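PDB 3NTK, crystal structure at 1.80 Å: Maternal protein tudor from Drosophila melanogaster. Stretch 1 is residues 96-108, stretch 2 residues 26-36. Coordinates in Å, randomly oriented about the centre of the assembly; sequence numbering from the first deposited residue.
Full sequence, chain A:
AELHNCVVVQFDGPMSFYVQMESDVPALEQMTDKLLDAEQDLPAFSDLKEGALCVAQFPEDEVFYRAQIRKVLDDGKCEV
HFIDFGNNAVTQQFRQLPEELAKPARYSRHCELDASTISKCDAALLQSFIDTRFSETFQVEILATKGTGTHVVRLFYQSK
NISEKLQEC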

# COMPACT_ATOMS: atom_id res chain seq x y z
N GLN A 96 12.02 17.12 -2.20
CA GLN A 96 13.10 16.14 -2.18
C GLN A 96 13.09 15.24 -0.96
O GLN A 96 12.85 15.68 0.16
CB GLN A 96 14.44 16.86 -2.31
CG GLN A 96 14.63 17.44 -3.70
CD GLN A 96 16.03 17.96 -3.94
OE1 GLN A 96 17.01 17.34 -3.52
NE2 GLN A 96 16.13 19.10 -4.63
N LEU A 97 13.33 13.96 -1.19
CA LEU A 97 13.36 12.98 -0.10
C LEU A 97 14.80 12.81 0.36
O LEU A 97 15.67 12.42 -0.43
CB LEU A 97 12.81 11.64 -0.59
CG LEU A 97 12.81 10.45 0.38
CD1 LEU A 97 11.86 10.71 1.55
CD2 LEU A 97 12.40 9.19 -0.38
N PRO A 98 15.09 13.11 1.63
CA PRO A 98 16.45 12.96 2.15
C PRO A 98 16.92 11.52 1.90
O PRO A 98 16.12 10.59 2.00
CB PRO A 98 16.29 13.26 3.64
CG PRO A 98 15.17 14.27 3.65
CD PRO A 98 14.20 13.69 2.65
N GLU A 99 18.20 11.35 1.57
CA GLU A 99 18.72 10.01 1.29
C GLU A 99 18.43 9.03 2.42
O GLU A 99 18.11 7.87 2.17
CB GLU A 99 20.24 10.06 1.05
CG GLU A 99 20.66 10.58 -0.33
CD GLU A 99 20.54 12.10 -0.45
OE1 GLU A 99 20.32 12.76 0.58
OE2 GLU A 99 20.67 12.61 -1.58
N GLU A 100 18.55 9.49 3.66
CA GLU A 100 18.29 8.66 4.83
C GLU A 100 16.85 8.15 4.89
O GLU A 100 16.60 7.06 5.40
CB GLU A 100 18.61 9.45 6.10
CG GLU A 100 18.24 8.77 7.40
CD GLU A 100 18.58 9.61 8.61
OE1 GLU A 100 18.18 10.80 8.64
OE2 GLU A 100 19.23 9.09 9.54
N LEU A 101 15.91 8.94 4.37
CA LEU A 101 14.51 8.53 4.39
C LEU A 101 14.10 7.71 3.18
O LEU A 101 12.98 7.22 3.11
CB LEU A 101 13.60 9.76 4.53
CG LEU A 101 13.76 10.48 5.87
CD1 LEU A 101 12.76 11.64 5.98
CD2 LEU A 101 13.54 9.49 7.01
N ALA A 102 15.02 7.55 2.23
CA ALA A 102 14.76 6.75 1.05
C ALA A 102 15.28 5.33 1.27
O ALA A 102 14.93 4.40 0.52
CB ALA A 102 15.44 7.36 -0.17
N LYS A 103 16.09 5.14 2.30
CA LYS A 103 16.66 3.83 2.59
C LYS A 103 15.65 2.78 3.06
O LYS A 103 15.72 1.63 2.64
CB LYS A 103 17.78 3.94 3.64
CG LYS A 103 18.99 4.74 3.19
CD LYS A 103 20.10 4.70 4.23
CE LYS A 103 21.25 5.61 3.84
NZ LYS A 103 21.79 5.29 2.49
N PRO A 104 14.72 3.15 3.95
CA PRO A 104 13.75 2.15 4.40
C PRO A 104 12.89 1.61 3.27
O PRO A 104 12.54 2.33 2.33
CB PRO A 104 12.92 2.92 5.43
CG PRO A 104 13.91 3.90 5.99
CD PRO A 104 14.61 4.39 4.74
N ALA A 105 12.57 0.32 3.36
CA ALA A 105 11.75 -0.31 2.33
C ALA A 105 10.33 0.24 2.40
O ALA A 105 9.93 0.82 3.42
CB ALA A 105 11.73 -1.82 2.55
N ARG A 106 9.57 0.08 1.32
CA ARG A 106 8.18 0.53 1.29
C ARG A 106 7.42 -0.15 2.42
O ARG A 106 7.67 -1.33 2.73
CB ARG A 106 7.54 0.18 -0.06
CG ARG A 106 7.53 -1.31 -0.40
CD ARG A 106 6.85 -1.53 -1.75
NE ARG A 106 5.45 -1.14 -1.69
CZ ARG A 106 4.76 -0.62 -2.69
NH1 ARG A 106 5.34 -0.41 -3.87
NH2 ARG A 106 3.48 -0.31 -2.52
N TYR A 107 6.50 0.57 3.05
CA TYR A 107 5.74 0.01 4.16
C TYR A 107 4.35 -0.53 3.82
O TYR A 107 3.60 -0.92 4.72
CB TYR A 107 5.68 1.00 5.32
CG TYR A 107 7.04 1.17 5.98
CD1 TYR A 107 7.73 0.06 6.47
CD2 TYR A 107 7.64 2.42 6.07
CE1 TYR A 107 9.00 0.19 7.03
CE2 TYR A 107 8.91 2.56 6.64
CZ TYR A 107 9.58 1.44 7.12
OH TYR A 107 10.83 1.57 7.67
N SER A 108 4.01 -0.52 2.54
CA SER A 108 2.75 -1.13 2.09
C SER A 108 3.26 -2.25 1.19
O SER A 108 4.31 -2.12 0.55
CB SER A 108 1.87 -0.14 1.30
OG SER A 108 2.37 0.11 -0.00
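Stretch 2, residues 26-36: PALEQMTDKLL

Residues 26-36 form a continuous stretch of α-helix, part of a longer helix, and lie along one side of the irregular segment 96-108. The two run in opposite senses: the first part of this helical stretch lies near Tyr107, where the CA atoms of Tyr107 and Leu28 are 6.3 Å apart, the middle of the stretch near Leu101, whose CA is 7.4 Å from that of Met31, and its later part reaches Leu97. Stretch 1 is mostly loop, with a weakly bonded helical turn at about 99-102, so no crossing angle is assigned.

Ala27, Met31 and Lys34 direct their CA-to-CB bonds toward stretch 1, while Leu28 and Leu35 project sideways from the same helix. Tyr107 comes close to the small side chain of Ala27, with Tyr107 OH 3.3 Å from Ala27 CB. One face of the ring lies against the backbone of Ala27 and Leu28, and Tyr107 CD2 packs 3.7 Å from Leu28 CD1. Met31 CB approaches the ring obliquely, 4.1 Å from Tyr107 CE2.

Beyond its CB, Met31 folds through a t, p, p conformation so that its CE rests against both Leu101 and Pro104. Its CE lies 3.4 Å from Leu101 O and 3.8 Å from Pro104 CG, while its SD is 3.9 Å from Leu101 CD2. Leu101 is a second bump on stretch 1, after Tyr107, entering a hollow lined by Met31, Lys34 and Leu35. Its CD2 touches Lys34 CD at 3.8 Å, a contact with the aliphatic part of the lysine, and its CD1 meets Leu35 CD2 at 3.7 Å. Leu97 CD1 reaches the same Leu35 CD2 at 4.2 Å.

No direct hydrogen bond joins the stretches, which together bury 438 Å². A water bridges them, donating to Ala27 O at 2.9 Å and hydrogen-bonded to Tyr107 OH at 2.8 Å.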

# COMPACT_ATOMS: atom_id res chain seq x y z
N PRO A 26 5.43 0.13 13.53
CA PRO A 26 6.35 1.00 14.28
C PRO A 26 7.27 1.80 13.34
O PRO A 26 7.41 3.01 13.49
CB PRO A 26 7.14 0.02 15.14
CG PRO A 26 6.14 -1.09 15.38
CD PRO A 26 5.53 -1.26 14.01
N ALA A 27 7.88 1.10 12.39
CA ALA A 27 8.78 1.75 11.44
C ALA A 27 8.03 2.79 10.61
O ALA A 27 8.55 3.87 10.35
CB ALA A 27 9.42 0.70 10.53
N LEU A 28 6.81 2.46 10.20
CA LEU A 28 6.01 3.39 9.42
C LEU A 28 5.68 4.64 10.22
O LEU A 28 5.71 5.76 9.70
CB LEU A 28 4.71 2.73 8.95
CG LEU A 28 3.76 3.64 8.17
CD1 LEU A 28 4.47 4.17 6.93
CD2 LEU A 28 2.50 2.88 7.78
N GLU A 29 5.37 4.46 11.50
CA GLU A 29 5.04 5.59 12.36
C GLU A 29 6.26 6.47 12.56
O GLU A 29 6.14 7.69 12.68
CB GLU A 29 4.52 5.09 13.72
CG GLU A 29 3.23 4.29 13.62
CD GLU A 29 2.61 4.02 14.98
OE1 GLU A 29 3.32 3.49 15.86
OE2 GLU A 29 1.41 4.34 15.15
N GLN A 30 7.44 5.86 12.61
CA GLN A 30 8.68 6.61 12.75
C GLN A 30 8.91 7.39 11.46
O GLN A 30 9.26 8.57 11.50
CB GLN A 30 9.87 5.67 13.00
CG GLN A 30 11.22 6.39 13.01
CD GLN A 30 12.40 5.47 13.27
OE1 GLN A 30 12.49 4.84 14.33
NE2 GLN A 30 13.33 5.40 12.32
N MET A 31 8.70 6.73 10.33
CA MET A 31 8.87 7.39 9.03
C MET A 31 7.94 8.59 8.93
O MET A 31 8.36 9.69 8.57
CB MET A 31 8.55 6.41 7.89
CG MET A 31 8.52 7.06 6.50
SD MET A 31 10.08 7.87 6.07
CE MET A 31 11.13 6.43 5.84
N THR A 32 6.67 8.37 9.25
CA THR A 32 5.67 9.42 9.20
C THR A 32 6.04 10.61 10.09
O THR A 32 5.89 11.76 9.69
CB THR A 32 4.30 8.86 9.61
OG1 THR A 32 3.93 7.83 8.70
CG2 THR A 32 3.23 9.96 9.59
N ASP A 33 6.54 10.33 11.29
CA ASP A 33 6.95 11.39 12.20
C ASP A 33 8.12 12.19 11.63
O ASP A 33 8.12 13.42 11.64
CB ASP A 33 7.34 10.81 13.57
CG ASP A 33 6.15 10.29 14.36
OD1 ASP A 33 5.16 11.03 14.51
OD2 ASP A 33 6.21 9.14 14.84
N LYS A 34 9.13 11.48 11.12
CA LYS A 34 10.31 12.13 10.54
C LYS A 34 9.97 13.00 9.34
O LYS A 34 10.55 14.07 9.15
CB LYS A 34 11.35 11.08 10.13
CG LYS A 34 12.01 10.35 11.30
CD LYS A 34 13.11 9.43 10.82
CE LYS A 34 13.70 8.63 11.97
NZ LYS A 34 14.21 9.52 13.05
N LEU A 35 9.03 12.54 8.52
CA LEU A 35 8.62 13.29 7.35
C LEU A 35 7.88 14.55 7.77
O LEU A 35 8.06 15.61 7.17
CB LEU A 35 7.70 12.45 6.45
CG LEU A 35 8.37 11.40 5.56
CD1 LEU A 35 7.30 10.70 4.74
CD2 LEU A 35 9.38 12.07 4.65
N LEU A 36 7.06 14.43 8.80
CA LEU A 36 6.28 15.56 9.29
C LEU A 36 7.18 16.63 9.90
O LEU A 36 6.92 17.82 9.78
CB LEU A 36 5.27 15.08 10.34
CG LEU A 36 4.31 16.16 10.86
CD1 LEU A 36 3.38 16.60 9.74
CD2 LEU A 36 3.51 15.60 12.03
O HOH W 1 11.20 3.99 9.06